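PDB 4UYP: cellulosomal scaffoldin adaptor protein B from Acetivibrio cellulolyticus, which acts as the adaptor scaffoldin of a cellulosome, its dockerin domain here binding a cohesin of the anchoring scaffoldin ScaC in a type I interaction. Local coordinates for residues B[6-11]-B[15-20]; B[36-41]-B[47-52]; B[55-60]-B[66-71]. The protein carries 2 engineered substitutions. One frame throughout, in Å; residues are numbered along the deposited sequence.

Contact 1 of 3, residues B[6-11]-B[15-20]; sequences DVDGNG and SIDAVL. Engineered in segment 15-20: Ser15 (natural residue Ile), Ile16 (natural residue Asn). With CA (calcium ion), chain L.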
ATOM      1  N   ASP B   6       6.078 -22.635 -14.243  1.00 13.52           N
ATOM      2  CA  ASP B   6       4.861 -23.434 -14.182  1.00 13.75           C
ATOM      3  C   ASP B   6       4.054 -23.160 -12.932  1.00 15.89           C
ATOM      4  O   ASP B   6       4.015 -23.899 -11.966  1.00 17.16           O
ATOM      5  CB  ASP B   6       5.222 -24.941 -14.185  1.00 14.72           C
ATOM      6  CG  ASP B   6       3.982 -25.768 -14.173  1.00 14.97           C
ATOM      7  OD1 ASP B   6       2.868 -25.368 -14.541  1.00 14.33           O
ATOM      8  OD2 ASP B   6       4.075 -26.960 -13.763  1.00 17.42           O
ATOM      9  N   VAL B   7       3.432 -21.966 -12.918  1.00 14.34           N
ATOM     10  CA  VAL B   7       2.923 -21.416 -11.667  0.50 13.83           C
ATOM     11  C   VAL B   7       1.616 -22.118 -11.199  1.00 14.67           C
ATOM     12  O   VAL B   7       1.347 -22.112 -10.017  1.00 15.41           O
ATOM     13  CB  VAL B   7       2.775 -19.844 -11.798  0.50 15.33           C
ATOM     14  CG1 VAL B   7       3.908 -19.198 -12.640  0.50 13.37           C
ATOM     15  CG2 VAL B   7       1.576 -19.504 -12.538  0.50 14.12           C
ATOM     16  N   ASP B   8       0.908 -22.759 -12.129  1.00 14.58           N
ATOM     17  CA  ASP B   8      -0.281 -23.569 -11.803  1.00 15.06           C
ATOM     18  C   ASP B   8       0.059 -25.025 -11.533  1.00 17.07           C
ATOM     19  O   ASP B   8      -0.851 -25.778 -11.181  1.00 18.92           O
ATOM     20  CB  ASP B   8      -1.470 -23.422 -12.786  1.00 16.26           C
ATOM     21  CG  ASP B   8      -1.211 -23.935 -14.207  1.00 15.51           C
ATOM     22  OD1 ASP B   8      -0.110 -24.609 -14.407  1.00 16.10           O
ATOM     23  OD2 ASP B   8      -2.088 -23.724 -15.069  1.00 16.58           O
ATOM     24  N   GLY B   9       1.332 -25.391 -11.681  1.00 16.80           N
ATOM     25  CA  GLY B   9       1.786 -26.775 -11.291  1.00 19.32           C
ATOM     26  C   GLY B   9       1.274 -27.827 -12.203  1.00 19.79           C
ATOM     27  O   GLY B   9       1.189 -28.987 -11.755  1.00 22.74           O
ATOM     28  N   ASN B  10       0.921 -27.574 -13.429  1.00 16.99           N
ATOM     29  CA  ASN B  10       0.308 -28.582 -14.256  1.00 18.32           C
ATOM     30  C   ASN B  10       1.392 -29.328 -15.091  1.00 17.17           C
ATOM     31  O   ASN B  10       0.981 -30.161 -15.950  1.00 22.29           O
ATOM     32  CB  ASN B  10      -0.878 -28.067 -15.155  1.00 16.64           C
ATOM     33  CG  ASN B  10      -0.385 -27.229 -16.355  1.00 15.41           C
ATOM     34  OD1 ASN B  10       0.743 -26.727 -16.340  1.00 16.39           O
ATOM     35  ND2 ASN B  10      -1.204 -27.073 -17.322  1.00 18.61           N
ATOM     36  N   GLY B  11       2.672 -28.990 -14.909  1.00 18.44           N
ATOM     37  CA  GLY B  11       3.704 -29.720 -15.654  1.00 21.01           C
ATOM     38  C   GLY B  11       4.171 -29.067 -16.954  1.00 20.07           C
ATOM     39  O   GLY B  11       5.027 -29.646 -17.666  1.00 21.84           O
ATOM     40  N   SER B  15       0.652 -20.122 -21.613  1.00 12.63           N
ATOM     41  CA  SER B  15       0.194 -18.694 -21.560  0.50 11.57           C
ATOM     42  C   SER B  15      -0.459 -18.332 -20.251  1.00 11.46           C
ATOM     43  O   SER B  15      -0.303 -17.210 -19.666  1.00 12.48           O
ATOM     44  CB  SER B  15      -0.734 -18.375 -22.700  0.50 11.55           C
ATOM     45  OG  SER B  15      -0.016 -18.425 -23.927  0.50 10.79           O
ATOM     46  N   ILE B  16      -1.312 -19.264 -19.769  1.00 11.11           N
ATOM     47  CA  ILE B  16      -2.083 -18.966 -18.555  1.00 11.78           C
ATOM     48  C   ILE B  16      -1.200 -18.748 -17.344  1.00 12.13           C
ATOM     49  O   ILE B  16      -1.539 -18.024 -16.426  1.00 11.97           O
ATOM     50  CB  ILE B  16      -3.170 -20.032 -18.313  1.00 12.01           C
ATOM     51  CG1 ILE B  16      -4.291 -19.542 -17.349  1.00 12.87           C
ATOM     52  CG2 ILE B  16      -2.549 -21.331 -17.789  1.00 14.72           C
ATOM     53  CD1 ILE B  16      -5.172 -18.404 -17.960  1.00 14.07           C
ATOM     54  N   ASP B  17      -0.009 -19.438 -17.298  1.00 11.15           N
ATOM     55  CA  ASP B  17       0.905 -19.212 -16.174  1.00 11.36           C
ATOM     56  C   ASP B  17       1.268 -17.730 -16.054  1.00 11.62           C
ATOM     57  O   ASP B  17       1.381 -17.248 -14.951  1.00 11.99           O
ATOM     58  CB  ASP B  17       2.171 -20.118 -16.341  1.00 13.16           C
ATOM     59  CG  ASP B  17       1.868 -21.629 -16.172  1.00 14.93           C
ATOM     60  OD1 ASP B  17       1.341 -22.073 -15.122  1.00 14.26           O
ATOM     61  OD2 ASP B  17       2.219 -22.411 -17.105  1.00 13.64           O
ATOM     62  N   ALA B  18       1.483 -17.052 -17.188  1.00 11.18           N
ATOM     63  CA  ALA B  18       1.893 -15.649 -17.087  1.00 10.93           C
ATOM     64  C   ALA B  18       0.684 -14.828 -16.649  1.00 11.18           C
ATOM     65  O   ALA B  18       0.865 -13.800 -15.997  1.00 10.33           O
ATOM     66  CB  ALA B  18       2.381 -15.165 -18.493  1.00 11.41           C
ATOM     67  N   VAL B  19      -0.541 -15.218 -17.079  1.00 10.28           N
ATOM     68  CA  VAL B  19      -1.750 -14.533 -16.580  1.00  9.95           C
ATOM     69  C   VAL B  19      -1.867 -14.642 -15.066  1.00 10.18           C
ATOM     70  O   VAL B  19      -2.199 -13.651 -14.356  1.00 10.74           O
ATOM     71  CB  VAL B  19      -2.955 -15.093 -17.251  1.00 10.26           C
ATOM     72  CG1 VAL B  19      -4.223 -14.395 -16.691  1.00 10.95           C
ATOM     73  CG2 VAL B  19      -2.968 -14.861 -18.776  1.00 12.12           C
ATOM     74  N   LEU B  20      -1.565 -15.822 -14.495  1.00 11.31           N
ATOM     75  CA  LEU B  20      -1.624 -16.001 -13.068  1.00 10.85           C
ATOM     76  C   LEU B  20      -0.642 -15.149 -12.333  1.00 10.96           C
ATOM     77  O   LEU B  20      -0.948 -14.563 -11.270  1.00 11.01           O
ATOM     78  CB  LEU B  20      -1.443 -17.454 -12.665  1.00 13.33           C
ATOM     79  CG  LEU B  20      -2.568 -18.331 -13.189  1.00 15.69           C
ATOM     80  CD1 LEU B  20      -2.240 -19.825 -12.972  1.00 18.06           C
ATOM     81  CD2 LEU B  20      -3.801 -18.064 -12.282  1.00 20.35           C
TER
HETATM   82 CA    CA L 201       1.429 -24.446 -16.133  1.00 14.74          CA
HETATM   83  O   HOH W   1      -0.598 -23.923 -17.323  1.00 13.15           O
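Asp17 of helix 15-26 reaches into the loop 6-11 with its carboxylate and grips the calcium ion through both oxygens, OD1 at 2.6 Å and OD2 at 2.4 Å. Asp17 OD1 also accepts a hydrogen bond from Asp8 N at 3.1 Å, nearly along its C-O axis, while Asp17 OD2 takes a bond from Arg14 N. Asp6, Asp8 and Asn10 each give one OD1 to the ion, and Ser12 O and a water bring the ligands to seven. This is the EF-hand-like calcium loop of a type I dockerin, with a helix after the loop. Within it, Asp8 OD1 accepts from Asn10 N, an Asx turn, with Asp8 CG between the backbone N and the carbonyl carbon (chi1 66°), and Asp6 OD2 holds Gly11 N at 2.7 Å. The carboxylate planes of Asp8 and Asp17 stand 78° apart as the two groups converge on the metal. Beside the metal site the packing is apolar and close: Val7 CG2 sits 3.7 Å from Leu20 CB, and Leu20 CD1 reaches Asp8 CB. Towards solvent the contact thins. There Asp8 OD2 accepts from the metal-bound water, and engineered Ile16 only brushes Asp8 OD2 with CG2, the rest of its side chain turned from the loop.

Contact 2 of 3, residues B[36-41]-B[47-52]; sequences YGMLAA and GSIKIN. With CA (calcium ion), chain K.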
ATOM      1  N   TYR B  36       4.332 -25.088  -5.087  1.00 18.49           N
ATOM      2  CA  TYR B  36       5.562 -24.422  -5.521  1.00 19.78           C
ATOM      3  C   TYR B  36       5.335 -23.208  -6.469  1.00 18.15           C
ATOM      4  O   TYR B  36       6.297 -22.824  -7.158  1.00 19.40           O
ATOM      5  CB  TYR B  36       6.595 -25.396  -6.191  1.00 23.49           C
ATOM      6  CG  TYR B  36       7.052 -26.503  -5.245  1.00 26.86           C
ATOM      7  CD1 TYR B  36       7.950 -26.236  -4.215  1.00 31.98           C
ATOM      8  CD2 TYR B  36       6.452 -27.763  -5.332  1.00 29.67           C
ATOM      9  CE1 TYR B  36       8.338 -27.244  -3.341  1.00 36.58           C
ATOM     10  CE2 TYR B  36       6.818 -28.790  -4.429  1.00 34.59           C
ATOM     11  CZ  TYR B  36       7.714 -28.486  -3.453  1.00 34.95           C
ATOM     12  OH  TYR B  36       8.094 -29.484  -2.576  1.00 44.75           O
ATOM     13  N   GLY B  37       4.112 -22.660  -6.433  1.00 17.15           N
ATOM     14  CA  GLY B  37       3.797 -21.555  -7.450  1.00 15.89           C
ATOM     15  C   GLY B  37       4.654 -20.377  -7.156  1.00 16.38           C
ATOM     16  O   GLY B  37       5.067 -19.685  -8.115  1.00 16.17           O
ATOM     17  N   MET B  38       4.902 -19.987  -5.909  1.00 16.44           N
ATOM     18  CA  MET B  38       5.698 -18.809  -5.668  0.50 20.44           C
ATOM     19  C   MET B  38       7.126 -18.923  -6.208  1.00 20.70           C
ATOM     20  O   MET B  38       7.636 -18.022  -6.874  1.00 20.82           O
ATOM     21  CB  MET B  38       5.649 -18.446  -4.165  0.50 21.71           C
ATOM     22  CG  MET B  38       6.224 -17.089  -3.876  0.50 23.91           C
ATOM     23  SD  MET B  38       5.029 -15.750  -3.990  0.50 25.90           S
ATOM     24  CE  MET B  38       4.099 -16.250  -5.381  0.50 27.07           C
ATOM     25  N   LEU B  39       7.806 -20.065  -5.954  1.00 18.94           N
ATOM     26  CA  LEU B  39       9.126 -20.240  -6.451  1.00 19.15           C
ATOM     27  C   LEU B  39       9.088 -20.361  -8.000  1.00 16.31           C
ATOM     28  O   LEU B  39       9.996 -19.860  -8.708  1.00 21.36           O
ATOM     29  CB  LEU B  39       9.667 -21.576  -5.925  1.00 24.12           C
ATOM     30  CG  LEU B  39      10.605 -21.500  -4.721  1.00 31.06           C
ATOM     31  CD1 LEU B  39      10.839 -20.182  -4.004  1.00 32.73           C
ATOM     32  CD2 LEU B  39      10.196 -22.674  -3.808  1.00 34.93           C
ATOM     33  N   ALA B  40       8.051 -21.013  -8.547  1.00 15.35           N
ATOM     34  CA  ALA B  40       7.978 -21.189  -9.999  1.00 15.17           C
ATOM     35  C   ALA B  40       7.743 -19.815 -10.692  1.00 15.04           C
ATOM     36  O   ALA B  40       8.158 -19.634 -11.829  1.00 15.72           O
ATOM     37  CB  ALA B  40       6.899 -22.174 -10.382  1.00 16.90           C
ATOM     38  N   ALA B  41       7.039 -18.957  -9.993  1.00 13.66           N
ATOM     39  CA  ALA B  41       6.714 -17.655 -10.641  1.00 14.15           C
ATOM     40  C   ALA B  41       7.930 -16.738 -10.707  1.00 13.84           C
ATOM     41  O   ALA B  41       7.961 -15.797 -11.503  1.00 13.92           O
ATOM     42  CB  ALA B  41       5.639 -16.961  -9.786  1.00 12.97           C
ATOM     43  N   GLY B  47      13.829 -13.003  -5.953  1.00 18.19           N
ATOM     44  CA  GLY B  47      13.215 -13.147  -4.665  1.00 17.28           C
ATOM     45  C   GLY B  47      11.860 -12.513  -4.446  1.00 17.93           C
ATOM     46  O   GLY B  47      11.200 -12.793  -3.446  1.00 18.47           O
ATOM     47  N   SER B  48      11.390 -11.783  -5.491  1.00 14.93           N
ATOM     48  CA  SER B  48      10.078 -11.134  -5.449  1.00 14.16           C
ATOM     49  C   SER B  48       9.349 -11.449  -6.719  1.00 13.28           C
ATOM     50  O   SER B  48       9.971 -11.683  -7.788  1.00 15.51           O
ATOM     51  CB  SER B  48      10.132  -9.628  -5.354  1.00 14.25           C
ATOM     52  OG  SER B  48      10.653  -9.195  -4.080  1.00 15.69           O
ATOM     53  N   ILE B  49       8.013 -11.533  -6.612  1.00 12.34           N
ATOM     54  CA  ILE B  49       7.171 -11.664  -7.800  0.50 12.07           C
ATOM     55  C   ILE B  49       6.794 -10.241  -8.277  1.00 12.31           C
ATOM     56  O   ILE B  49       6.210  -9.457  -7.502  1.00 13.28           O
ATOM     57  CB  ILE B  49       5.974 -12.514  -7.477  0.50 12.36           C
ATOM     58  CG1 ILE B  49       6.422 -13.823  -6.774  0.50 13.65           C
ATOM     59  CG2 ILE B  49       5.181 -12.886  -8.726  0.50 12.28           C
ATOM     60  CD1 ILE B  49       5.283 -14.818  -6.571  0.50 16.03           C
ATOM     61  N   LYS B  50       7.159  -9.904  -9.496  1.00 11.69           N
ATOM     62  CA  LYS B  50       6.906  -8.582 -10.066  1.00 11.13           C
ATOM     63  C   LYS B  50       6.452  -8.737 -11.449  1.00 10.11           C
ATOM     64  O   LYS B  50       6.417  -9.811 -12.048  1.00 10.61           O
ATOM     65  CB  LYS B  50       8.135  -7.724 -10.017  1.00 10.35           C
ATOM     66  CG  LYS B  50       8.757  -7.547  -8.595  1.00 12.41           C
ATOM     67  CD  LYS B  50      10.032  -6.752  -8.619  1.00 12.88           C
ATOM     68  CE  LYS B  50       9.790  -5.323  -8.922  1.00 13.19           C
ATOM     69  NZ  LYS B  50      11.053  -4.504  -8.833  1.00 16.92           N
ATOM     70  N   ILE B  51       5.985  -7.602 -12.063  1.00  9.95           N
ATOM     71  CA  ILE B  51       5.420  -7.714 -13.386  1.00 10.66           C
ATOM     72  C   ILE B  51       6.395  -8.301 -14.424  1.00 10.31           C
ATOM     73  O   ILE B  51       5.915  -8.908 -15.397  1.00 10.87           O
ATOM     74  CB  ILE B  51       4.809  -6.302 -13.851  1.00  9.41           C
ATOM     75  CG1 ILE B  51       3.879  -6.431 -15.112  1.00  9.83           C
ATOM     76  CG2 ILE B  51       5.908  -5.297 -14.103  1.00  9.95           C
ATOM     77  CD1 ILE B  51       2.741  -7.409 -14.922  1.00 12.26           C
ATOM     78  N   ASN B  52       7.692  -8.034 -14.248  1.00 10.08           N
ATOM     79  CA  ASN B  52       8.537  -8.585 -15.311  1.00 10.57           C
ATOM     80  C   ASN B  52       8.621 -10.095 -15.236  1.00 11.31           C
ATOM     81  O   ASN B  52       8.856 -10.694 -16.296  1.00 11.34           O
ATOM     82  CB  ASN B  52       9.947  -8.002 -15.161  1.00 10.91           C
ATOM     83  CG  ASN B  52      10.674  -8.525 -13.940  1.00 11.55           C
ATOM     84  OD1 ASN B  52      10.158  -8.533 -12.808  1.00 11.69           O
ATOM     85  ND2 ASN B  52      11.933  -8.997 -14.137  1.00 13.51           N
TER
HETATM   86 CA    CA K 200      11.187 -11.876  -9.737  1.00 13.19          CA
HETATM   87  O   HOH W   2      11.350  -9.636 -10.632  1.00 11.66           O
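Ile49 and Met38 meet beside two aromatic residues, Tyr24 of helix 15-26 and Phe32 of a loop, each of which touches both side chains; Ile21 of the same helix touches Ile49 and Ala41. The other flat group, the amide of Asn52, works on the metal side, where Asn52 OD1 accepts from a calcium-bound water at 2.7 Å. Between the segments, Ile49 points its side chain at helix 37-41. Its CG1 lies opposite the carbonyl carbon (chi1 -50°) and the chain runs on extended, so that Ile49 CD1 comes to 3.9 Å from Ala41 CB. The Met38 chain is bent at chi2 and chi3 and packs near Ile49. Both residues were modelled in two conformers, and the closest approach between the modelled ends is too short to be real, which leaves their mutual placement doubtful. The backbone just before Ile49 belongs to the second EF-hand calcium loop: Ser48 O binds the ion at 2.3 Å, alongside Asp42, Asp44, Asn46 and Asp53. On the cohesin side, Lys50, at the N-cap of helix 51-61, turns away and forms salt bridges with Glu128 of one chain of anchoring protein C and Asp41 of another, and Asn52 ND2 donates to Gly125 O of the first of these chains as well as to Asp44 OD2. With no hydrogen bond between the two segments, their cohesion is apolar, while Ser48 O ties the backbone next to Ile49 directly to the ion.

Contact 3 of 3, residues B[55-60]-B[66-71]; sequences VLVRDY and FLFPVE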
ATOM      1  N   VAL B  55       5.926 -11.115 -17.695  1.00 11.29           N
ATOM      2  CA  VAL B  55       6.242 -10.926 -19.090  0.50 10.48           C
ATOM      3  C   VAL B  55       7.350 -11.888 -19.538  1.00 11.06           C
ATOM      4  O   VAL B  55       7.285 -12.347 -20.688  1.00 11.55           O
ATOM      5  CB  VAL B  55       6.497  -9.468 -19.439  0.50 10.45           C
ATOM      6  CG1 VAL B  55       7.921  -8.980 -19.089  0.50  8.55           C
ATOM      7  CG2 VAL B  55       6.014  -9.166 -20.840  0.50 10.92           C
ATOM      8  N   LEU B  56       8.246 -12.244 -18.605  1.00 11.53           N
ATOM      9  CA  LEU B  56       9.236 -13.291 -18.934  1.00 11.50           C
ATOM     10  C   LEU B  56       8.574 -14.594 -19.210  1.00 12.28           C
ATOM     11  O   LEU B  56       8.971 -15.299 -20.183  1.00 11.99           O
ATOM     12  CB  LEU B  56      10.289 -13.380 -17.830  1.00 11.27           C
ATOM     13  CG  LEU B  56      11.316 -12.226 -17.761  1.00 12.47           C
ATOM     14  CD1 LEU B  56      12.096 -12.257 -16.451  1.00 12.85           C
ATOM     15  CD2 LEU B  56      12.335 -12.268 -18.961  1.00 13.39           C
ATOM     16  N   VAL B  57       7.651 -15.029 -18.377  1.00 11.43           N
ATOM     17  CA  VAL B  57       6.959 -16.259 -18.703  1.00 11.12           C
ATOM     18  C   VAL B  57       6.234 -16.174 -20.035  1.00 12.73           C
ATOM     19  O   VAL B  57       6.310 -17.106 -20.868  1.00 12.57           O
ATOM     20  CB  VAL B  57       5.999 -16.672 -17.534  1.00 11.52           C
ATOM     21  CG1 VAL B  57       5.160 -17.904 -17.899  1.00 11.61           C
ATOM     22  CG2 VAL B  57       6.850 -16.980 -16.311  1.00 12.03           C
ATOM     23  N   ARG B  58       5.485 -15.086 -20.302  1.00 11.65           N
ATOM     24  CA  ARG B  58       4.837 -14.969 -21.591  1.00 12.41           C
ATOM     25  C   ARG B  58       5.836 -15.061 -22.734  1.00 12.35           C
ATOM     26  O   ARG B  58       5.580 -15.779 -23.719  1.00 12.16           O
ATOM     27  CB  ARG B  58       4.157 -13.612 -21.638  1.00 14.48           C
ATOM     28  CG  ARG B  58       3.424 -13.499 -22.967  1.00 15.30           C
ATOM     29  CD  ARG B  58       3.084 -12.067 -23.201  1.00 15.85           C
ATOM     30  NE  ARG B  58       4.306 -11.281 -23.506  1.00 15.37           N
ATOM     31  CZ  ARG B  58       4.315  -9.991 -23.758  1.00 13.85           C
ATOM     32  NH1 ARG B  58       3.188  -9.246 -23.677  1.00 14.39           N
ATOM     33  NH2 ARG B  58       5.481  -9.363 -24.048  1.00 12.50           N
ATOM     34  N   ASP B  59       6.957 -14.361 -22.566  1.00 11.68           N
ATOM     35  CA  ASP B  59       7.982 -14.330 -23.662  1.00 12.64           C
ATOM     36  C   ASP B  59       8.605 -15.690 -23.811  1.00 13.63           C
ATOM     37  O   ASP B  59       8.942 -16.021 -24.981  1.00 15.01           O
ATOM     38  CB  ASP B  59       8.996 -13.236 -23.383  1.00 11.37           C
ATOM     39  CG  ASP B  59       8.395 -11.826 -23.492  1.00 11.32           C
ATOM     40  OD1 ASP B  59       7.223 -11.681 -23.949  1.00 13.34           O
ATOM     41  OD2 ASP B  59       9.117 -10.885 -23.159  1.00 13.23           O
ATOM     42  N   TYR B  60       8.773 -16.461 -22.781  1.00 12.72           N
ATOM     43  CA  TYR B  60       9.240 -17.852 -22.985  1.00 13.84           C
ATOM     44  C   TYR B  60       8.194 -18.648 -23.787  1.00 14.29           C
ATOM     45  O   TYR B  60       8.525 -19.400 -24.735  1.00 15.62           O
ATOM     46  CB  TYR B  60       9.458 -18.516 -21.605  1.00 14.14           C
ATOM     47  CG  TYR B  60       9.774 -19.971 -21.630  1.00 17.10           C
ATOM     48  CD1 TYR B  60      11.108 -20.362 -21.743  1.00 19.68           C
ATOM     49  CD2 TYR B  60       8.797 -20.935 -21.540  1.00 17.28           C
ATOM     50  CE1 TYR B  60      11.455 -21.705 -21.817  1.00 23.14           C
ATOM     51  CE2 TYR B  60       9.167 -22.293 -21.526  1.00 19.84           C
ATOM     52  CZ  TYR B  60      10.498 -22.645 -21.668  1.00 23.82           C
ATOM     53  OH  TYR B  60      10.728 -24.058 -21.699  1.00 24.01           O
ATOM     54  N   PHE B  66      14.567 -18.948 -24.334  1.00 19.94           N
ATOM     55  CA  PHE B  66      14.531 -20.416 -24.229  1.00 19.76           C
ATOM     56  C   PHE B  66      14.866 -20.953 -22.882  1.00 19.88           C
ATOM     57  O   PHE B  66      14.866 -22.157 -22.625  1.00 21.86           O
ATOM     58  CB  PHE B  66      15.425 -21.039 -25.343  1.00 23.32           C
ATOM     59  CG  PHE B  66      14.990 -20.595 -26.694  1.00 26.95           C
ATOM     60  CD1 PHE B  66      13.824 -21.079 -27.249  1.00 31.82           C
ATOM     61  CD2 PHE B  66      15.706 -19.592 -27.335  1.00 32.50           C
ATOM     62  CE1 PHE B  66      13.386 -20.598 -28.496  1.00 36.27           C
ATOM     63  CE2 PHE B  66      15.294 -19.090 -28.540  1.00 36.90           C
ATOM     64  CZ  PHE B  66      14.134 -19.609 -29.125  1.00 36.61           C
ATOM     65  N   LEU B  67      15.167 -20.039 -21.968  1.00 19.41           N
ATOM     66  CA  LEU B  67      15.398 -20.350 -20.576  0.50 19.28           C
ATOM     67  C   LEU B  67      15.111 -19.080 -19.808  1.00 17.17           C
ATOM     68  O   LEU B  67      15.168 -17.966 -20.404  1.00 17.72           O
ATOM     69  CB  LEU B  67      16.825 -20.881 -20.308  0.50 21.70           C
ATOM     70  CG  LEU B  67      18.020 -20.255 -20.996  0.50 23.75           C
ATOM     71  CD1 LEU B  67      18.322 -18.916 -20.428  0.50 25.37           C
ATOM     72  CD2 LEU B  67      19.268 -21.099 -20.785  0.50 23.63           C
ATOM     73  N   PHE B  68      14.893 -19.249 -18.519  1.00 16.83           N
ATOM     74  CA  PHE B  68      14.664 -18.080 -17.627  1.00 14.70           C
ATOM     75  C   PHE B  68      15.961 -17.600 -17.019  1.00 18.08           C
ATOM     76  O   PHE B  68      16.942 -18.383 -16.853  1.00 18.54           O
ATOM     77  CB  PHE B  68      13.653 -18.452 -16.529  1.00 15.46           C
ATOM     78  CG  PHE B  68      12.313 -18.723 -17.125  1.00 14.04           C
ATOM     79  CD1 PHE B  68      11.606 -17.655 -17.707  1.00 12.65           C
ATOM     80  CD2 PHE B  68      11.704 -19.979 -17.129  1.00 14.10           C
ATOM     81  CE1 PHE B  68      10.320 -17.858 -18.278  1.00 14.38           C
ATOM     82  CE2 PHE B  68      10.416 -20.197 -17.632  1.00 13.11           C
ATOM     83  CZ  PHE B  68       9.717 -19.111 -18.238  1.00 13.19           C
ATOM     84  N   PRO B  69      16.073 -16.336 -16.637  1.00 17.98           N
ATOM     85  CA  PRO B  69      17.308 -15.860 -15.983  1.00 18.83           C
ATOM     86  C   PRO B  69      17.671 -16.635 -14.754  1.00 22.12           C
ATOM     87  O   PRO B  69      18.923 -16.865 -14.532  1.00 24.08           O
ATOM     88  CB  PRO B  69      16.954 -14.409 -15.622  1.00 17.15           C
ATOM     89  CG  PRO B  69      15.961 -14.024 -16.625  1.00 18.66           C
ATOM     90  CD  PRO B  69      15.074 -15.244 -16.836  1.00 18.35           C
ATOM     91  N   VAL B  70      16.710 -17.140 -13.935  1.00 18.29           N
ATOM     92  CA  VAL B  70      17.042 -17.957 -12.784  1.00 22.96           C
ATOM     93  C   VAL B  70      17.787 -19.260 -13.154  1.00 25.23           C
ATOM     94  O   VAL B  70      18.510 -19.788 -12.299  1.00 26.17           O
ATOM     95  CB  VAL B  70      15.811 -18.248 -11.927  1.00 20.81           C
ATOM     96  CG1 VAL B  70      14.805 -19.197 -12.578  1.00 21.64           C
ATOM     97  CG2 VAL B  70      16.166 -18.761 -10.505  1.00 23.60           C
ATOM     98  N   GLU B  71      17.603 -19.727 -14.374  1.00 21.90           N
ATOM     99  CA  GLU B  71      18.257 -20.992 -14.861  1.00 23.86           C
ATOM    100  C   GLU B  71      19.654 -20.710 -15.479  1.00 30.25           C
ATOM    101  O   GLU B  71      20.405 -21.690 -15.709  1.00 36.46           O
ATOM    102  CB  GLU B  71      17.371 -21.604 -15.901  1.00 21.80           C
ATOM    103  CG  GLU B  71      15.991 -21.944 -15.391  1.00 21.63           C
ATOM    104  CD  GLU B  71      15.132 -22.515 -16.459  1.00 24.58           C
ATOM    105  OE1 GLU B  71      14.712 -21.874 -17.475  1.00 20.70           O
ATOM    106  OE2 GLU B  71      14.918 -23.745 -16.334  1.00 28.97           O
TER
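The loop 66-71, ending in a 3-10 turn at 69-71, runs back antiparallel to helix 51-61, so that Tyr60 and Phe66 come within 6.0 Å at their CA atoms and Leu56 and Phe68 within 7.4 Å. Phe68 is the side chain the contact turns on. With CG opposite its carbonyl carbon (chi1 -66°), it extends its ring towards the helix, and Phe68 CZ comes to 3.4 Å from Tyr60 CB. The rings of Tyr60 and Phe68 meet obliquely, with centroids 4.7 Å apart and planes at 33°; Phe68 CE2 lies over one face of the Tyr60 ring and Tyr60 CD1 over one face of the Phe68 ring, both offset toward the rim. At the edge of the Phe68 ring lie Leu56 O and the CA of Val57, and Val57 CG2 lies 4.1 Å from Phe68 CZ. The Tyr60 ring in turn has Phe66 O at its edge, in plane, 3.5 Å from Tyr60 CE1. Further along, Leu56 CD1 meets Pro69 CD at 4.2 Å. The C-terminal segment of the dockerin thus folds back on the helix that follows its second calcium loop, and Val43 ties it to that loop, touching Leu56 and Phe68 and bonding through its backbone to Val70. Away from the loop, Arg58 grips Asp59 OD1 side-on with NE and NH2, and both residues bond to a cohesin chain of anchoring protein C, Arg58 NH1 to Ala79 O and Asp59 OD2 to Tyr32 OH. With no hydrogen bond joining the two segments, their fit rests on the shapes of aromatic and aliphatic groups, while Glu71 OE1 satisfies Phe68 N within the loop by an almost straight bond (175°) through its anti lone pair.

All three contacts are partly buried, but their chemistry differs. Contact 1 is built round a bound ion, contact 2 is apolar between its segments with calcium ligation on one flank, and contact 3 is aromatic and aliphatic without metal, running from buried Leu56, Val57 and Phe68 to exposed Phe66 and Leu67. Contacts 1 and 2 lie on opposite sides of the chain's centre, each at one of the two calcium loops, yet meet where Val7 packs against Ala40 and Ala41. Segment 47-52 leads into helix 51-61, which bears segment 55-60, whose Val57 also touches Asp17 and Ala18 of contact 1. Segments 47-52 and 55-60 face ScaC chains, whereas those of contact 1 touch no other chain of the assembly.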